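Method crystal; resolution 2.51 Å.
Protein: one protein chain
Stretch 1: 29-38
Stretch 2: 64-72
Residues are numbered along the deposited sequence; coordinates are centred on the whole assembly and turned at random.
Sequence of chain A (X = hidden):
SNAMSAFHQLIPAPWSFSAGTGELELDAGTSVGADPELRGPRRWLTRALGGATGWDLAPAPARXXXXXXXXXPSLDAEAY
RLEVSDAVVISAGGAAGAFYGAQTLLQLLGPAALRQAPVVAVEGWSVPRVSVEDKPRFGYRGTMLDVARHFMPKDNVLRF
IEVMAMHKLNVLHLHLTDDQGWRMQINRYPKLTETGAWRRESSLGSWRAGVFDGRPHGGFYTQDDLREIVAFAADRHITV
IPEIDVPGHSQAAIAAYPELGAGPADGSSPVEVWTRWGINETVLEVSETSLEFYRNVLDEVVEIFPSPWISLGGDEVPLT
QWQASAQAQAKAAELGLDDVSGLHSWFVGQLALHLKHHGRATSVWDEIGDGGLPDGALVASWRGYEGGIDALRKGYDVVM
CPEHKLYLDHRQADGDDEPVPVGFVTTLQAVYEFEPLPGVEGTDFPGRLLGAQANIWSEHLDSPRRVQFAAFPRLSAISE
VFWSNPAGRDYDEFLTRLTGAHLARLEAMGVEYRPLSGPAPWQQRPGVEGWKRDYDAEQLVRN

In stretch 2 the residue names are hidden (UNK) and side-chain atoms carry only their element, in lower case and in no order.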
# COMPACT_ATOMS: atom_id res chain seq x y z
N GLY A 29 7.89 -19.77 22.20
CA GLY A 29 6.99 -20.88 22.48
C GLY A 29 5.59 -20.46 22.94
O GLY A 29 4.70 -21.29 23.12
N THR A 30 5.40 -19.15 23.10
CA THR A 30 4.14 -18.61 23.55
C THR A 30 2.98 -19.12 22.70
O THR A 30 3.01 -19.04 21.47
CB THR A 30 4.17 -17.08 23.48
OG1 THR A 30 5.14 -16.58 24.41
CG2 THR A 30 2.80 -16.50 23.82
N SER A 31 1.93 -19.61 23.37
CA SER A 31 0.79 -20.22 22.70
C SER A 31 -0.42 -19.34 22.92
O SER A 31 -0.44 -18.56 23.87
CB SER A 31 0.54 -21.63 23.23
OG SER A 31 0.13 -21.61 24.59
N VAL A 32 -1.42 -19.44 22.04
CA VAL A 32 -2.61 -18.59 22.14
C VAL A 32 -3.88 -19.42 22.30
O VAL A 32 -4.24 -20.16 21.39
CB VAL A 32 -2.74 -17.69 20.90
CG1 VAL A 32 -3.77 -16.64 21.14
CG2 VAL A 32 -1.40 -17.03 20.60
N GLY A 33 -4.52 -19.33 23.46
CA GLY A 33 -5.82 -19.96 23.67
C GLY A 33 -7.02 -19.05 23.48
O GLY A 33 -6.92 -17.85 23.69
N ALA A 34 -8.17 -19.60 23.13
CA ALA A 34 -9.40 -18.80 23.10
C ALA A 34 -10.67 -19.62 23.31
O ALA A 34 -10.76 -20.77 22.90
CB ALA A 34 -9.48 -17.97 21.82
N ASP A 35 -11.67 -19.01 23.95
CA ASP A 35 -13.03 -19.54 23.93
C ASP A 35 -13.63 -19.41 22.51
O ASP A 35 -13.26 -18.51 21.75
CB ASP A 35 -13.90 -18.82 24.97
CG ASP A 35 -13.59 -19.26 26.42
OD1 ASP A 35 -13.13 -20.41 26.63
OD2 ASP A 35 -13.83 -18.46 27.34
N PRO A 36 -14.56 -20.31 22.15
CA PRO A 36 -15.07 -20.45 20.78
C PRO A 36 -15.49 -19.12 20.14
O PRO A 36 -15.23 -18.90 18.96
CB PRO A 36 -16.31 -21.33 20.95
CG PRO A 36 -16.03 -22.12 22.18
CD PRO A 36 -15.24 -21.22 23.09
N GLU A 37 -16.12 -18.26 20.94
CA GLU A 37 -16.58 -16.96 20.47
C GLU A 37 -15.43 -16.07 19.99
O GLU A 37 -15.62 -15.21 19.13
CB GLU A 37 -17.34 -16.25 21.60
CG GLU A 37 -18.62 -16.95 22.04
CD GLU A 37 -18.38 -17.99 23.12
OE1 GLU A 37 -17.24 -18.10 23.61
OE2 GLU A 37 -19.35 -18.69 23.48
N LEU A 38 -14.27 -16.24 20.60
CA LEU A 38 -13.09 -15.43 20.35
C LEU A 38 -12.07 -16.02 19.35
O LEU A 38 -10.99 -15.46 19.16
CB LEU A 38 -12.40 -15.10 21.67
CG LEU A 38 -13.10 -14.20 22.68
CD1 LEU A 38 -14.54 -13.82 22.28
CD2 LEU A 38 -13.06 -14.82 24.07
N UNK A 64 -5.11 -22.79 29.56
CA UNK A 64 -3.74 -23.30 29.65
C UNK A 64 -2.65 -22.50 28.92
O UNK A 64 -1.51 -22.94 28.88
c UNK A 64 -4.66 -25.63 29.91
o UNK A 64 -3.70 -27.51 28.81
c UNK A 64 -3.70 -24.74 29.17
c UNK A 64 -4.74 -27.02 29.33
o UNK A 64 -5.83 -27.63 29.39
N UNK A 65 -2.97 -21.35 28.36
CA UNK A 65 -2.13 -20.75 27.32
C UNK A 65 -1.43 -19.47 27.75
O UNK A 65 -1.83 -18.83 28.72
c UNK A 65 -2.96 -20.49 26.05
N UNK A 66 -0.35 -19.14 27.07
CA UNK A 66 0.40 -17.93 27.36
C UNK A 66 -0.44 -16.68 27.17
O UNK A 66 -0.45 -15.80 28.03
N UNK A 67 -1.12 -16.61 26.03
CA UNK A 67 -2.09 -15.56 25.75
C UNK A 67 -3.48 -16.20 25.69
O UNK A 67 -3.77 -16.96 24.77
c UNK A 67 -0.39 -14.31 24.39
c UNK A 67 -1.79 -14.90 24.40
c UNK A 67 0.05 -13.85 23.03
c UNK A 67 -2.82 -13.83 24.07
N UNK A 68 -4.32 -15.90 26.68
CA UNK A 68 -5.69 -16.43 26.76
C UNK A 68 -6.72 -15.37 26.44
O UNK A 68 -6.69 -14.28 27.03
c UNK A 68 -5.02 -18.17 30.15
n UNK A 68 -4.02 -18.36 32.79
n UNK A 68 -3.86 -18.94 30.57
n UNK A 68 -2.32 -19.73 32.07
c UNK A 68 -3.41 -19.01 31.81
c UNK A 68 -4.87 -17.85 28.68
c UNK A 68 -5.97 -16.97 28.15
N UNK A 69 -7.63 -15.67 25.52
CA UNK A 69 -8.78 -14.81 25.25
C UNK A 69 -10.04 -15.49 25.80
O UNK A 69 -10.52 -16.48 25.25
c UNK A 69 -7.85 -14.08 21.54
c UNK A 69 -8.92 -14.55 23.75
c UNK A 69 -7.61 -14.21 23.03
c UNK A 69 -6.97 -12.96 23.61
N UNK A 70 -10.57 -14.92 26.88
CA UNK A 70 -11.68 -15.55 27.61
C UNK A 70 -12.98 -14.77 27.54
O UNK A 70 -13.00 -13.55 27.70
c UNK A 70 -10.01 -16.58 29.22
c UNK A 70 -9.54 -16.53 30.65
c UNK A 70 -11.28 -15.76 29.07
c UNK A 70 -10.26 -18.02 28.78
N UNK A 71 -14.08 -15.49 27.29
CA UNK A 71 -15.41 -14.88 27.26
C UNK A 71 -15.92 -14.59 28.66
O UNK A 71 -15.96 -15.48 29.51
c UNK A 71 -17.73 -15.08 26.28
c UNK A 71 -18.90 -16.02 26.50
c UNK A 71 -16.40 -15.79 26.55
c UNK A 71 -17.73 -14.53 24.86
N UNK A 72 -16.30 -13.33 28.89
CA UNK A 72 -16.95 -12.89 30.13
C UNK A 72 -18.28 -12.20 29.83
O UNK A 72 -18.31 -11.00 29.54
o UNK A 72 -16.08 -10.75 33.01
c UNK A 72 -16.74 -11.46 32.23
c UNK A 72 -16.05 -11.96 30.95
o UNK A 72 -17.94 -11.77 32.44

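Position 64 carries three carbons in an unbranched chain, the third bearing two oxygens: a carboxylate on a two-methylene stem, hence a glutamate. Glu64 touches nothing on stretch 1; its end leads away and is exposed, where a charged group is easily accommodated.

Position 65 has one side-chain carbon. This CB lies 3.2 Å from Gly33 N and 3.6 Å from Ser31 OG, and the residue is an alanine. Ala65 suits this close quarter because a single methyl occupies the space over Gly33, which itself has no side chain to compete for it.

At position 66 there are no side-chain atoms, which identifies glycine. An ideal CB here would point toward stretch 1 and come within 3.2 Å of Thr30 CG2, a tight approach, so the bare backbone of Gly66 fits beside the threonine methyl.

Position 67 shows four carbons forked at the first, with one arm two carbons long. The tip of the long arm reaches 3.9 Å from Thr30 CG2, while the short arm packs 4.2 Å from Val32 CG1: an isoleucine. Branching at CB is well suited to a strand, and the buried, wholly apolar side chain of Ile67 shares its face of the sheet with Val32.

Position 68 has three carbons, a nitrogen, and then a carbon carrying two more nitrogens, the guanidinium pattern of arginine. The side chain of Arg68 lies on the other face of the sheet and covers little of stretch 1. It turns back on its own stretch, with a weak hydrogen bond of 2.7 Å from Arg68 NE to Ala65 O, and the residue is partly exposed, as suits a charged group.

Position 69 has four carbons forked at the second. Its CB lies 4.0 Å from Ala34 CB and 4.1 Å from Leu38 CB; this is a leucine. The small Ala34 and the larger Leu38 both meet buried Leu69, which gives up more area to the other stretch than any other residue here.

Position 70 has the same four carbons and fork, with one methyl 3.9 Å from Asp35 OD2: again a leucine. The CA-to-CB bond of Leu70 points away overall, so its large side chain needs no room between the strands.

Position 71 repeats the pattern, now pointing toward stretch 1. One methyl lies 3.7 Å from Glu37 CB and 4.2 Å from Leu38 CD1. In this third leucine, Leu71, the branched side chain extends the apolar contact beyond the paired strands.

Position 72 has two carbons, the second with two oxygens: aspartate. Asp72 points away, and its carboxylate, out of reach of stretch 1, finds hydrogen-bond partners elsewhere in the structure.

The contact works as a parallel ladder. Ile67 N donates to Ser31 O (3.0 Å), Gly33 N to Ile67 O (2.8 Å), Leu69 N to Gly33 O (2.9 Å) and Asp35 N to Leu69 O (3.1 Å). Asp35 OD2 then accepts from Leu71 N (3.0 Å), continuing the bonding with a side chain, while Val32, Ala34, Ile67 and Leu69 pack on one face.

Stretch 2 (64-72) EAGIRLLLD
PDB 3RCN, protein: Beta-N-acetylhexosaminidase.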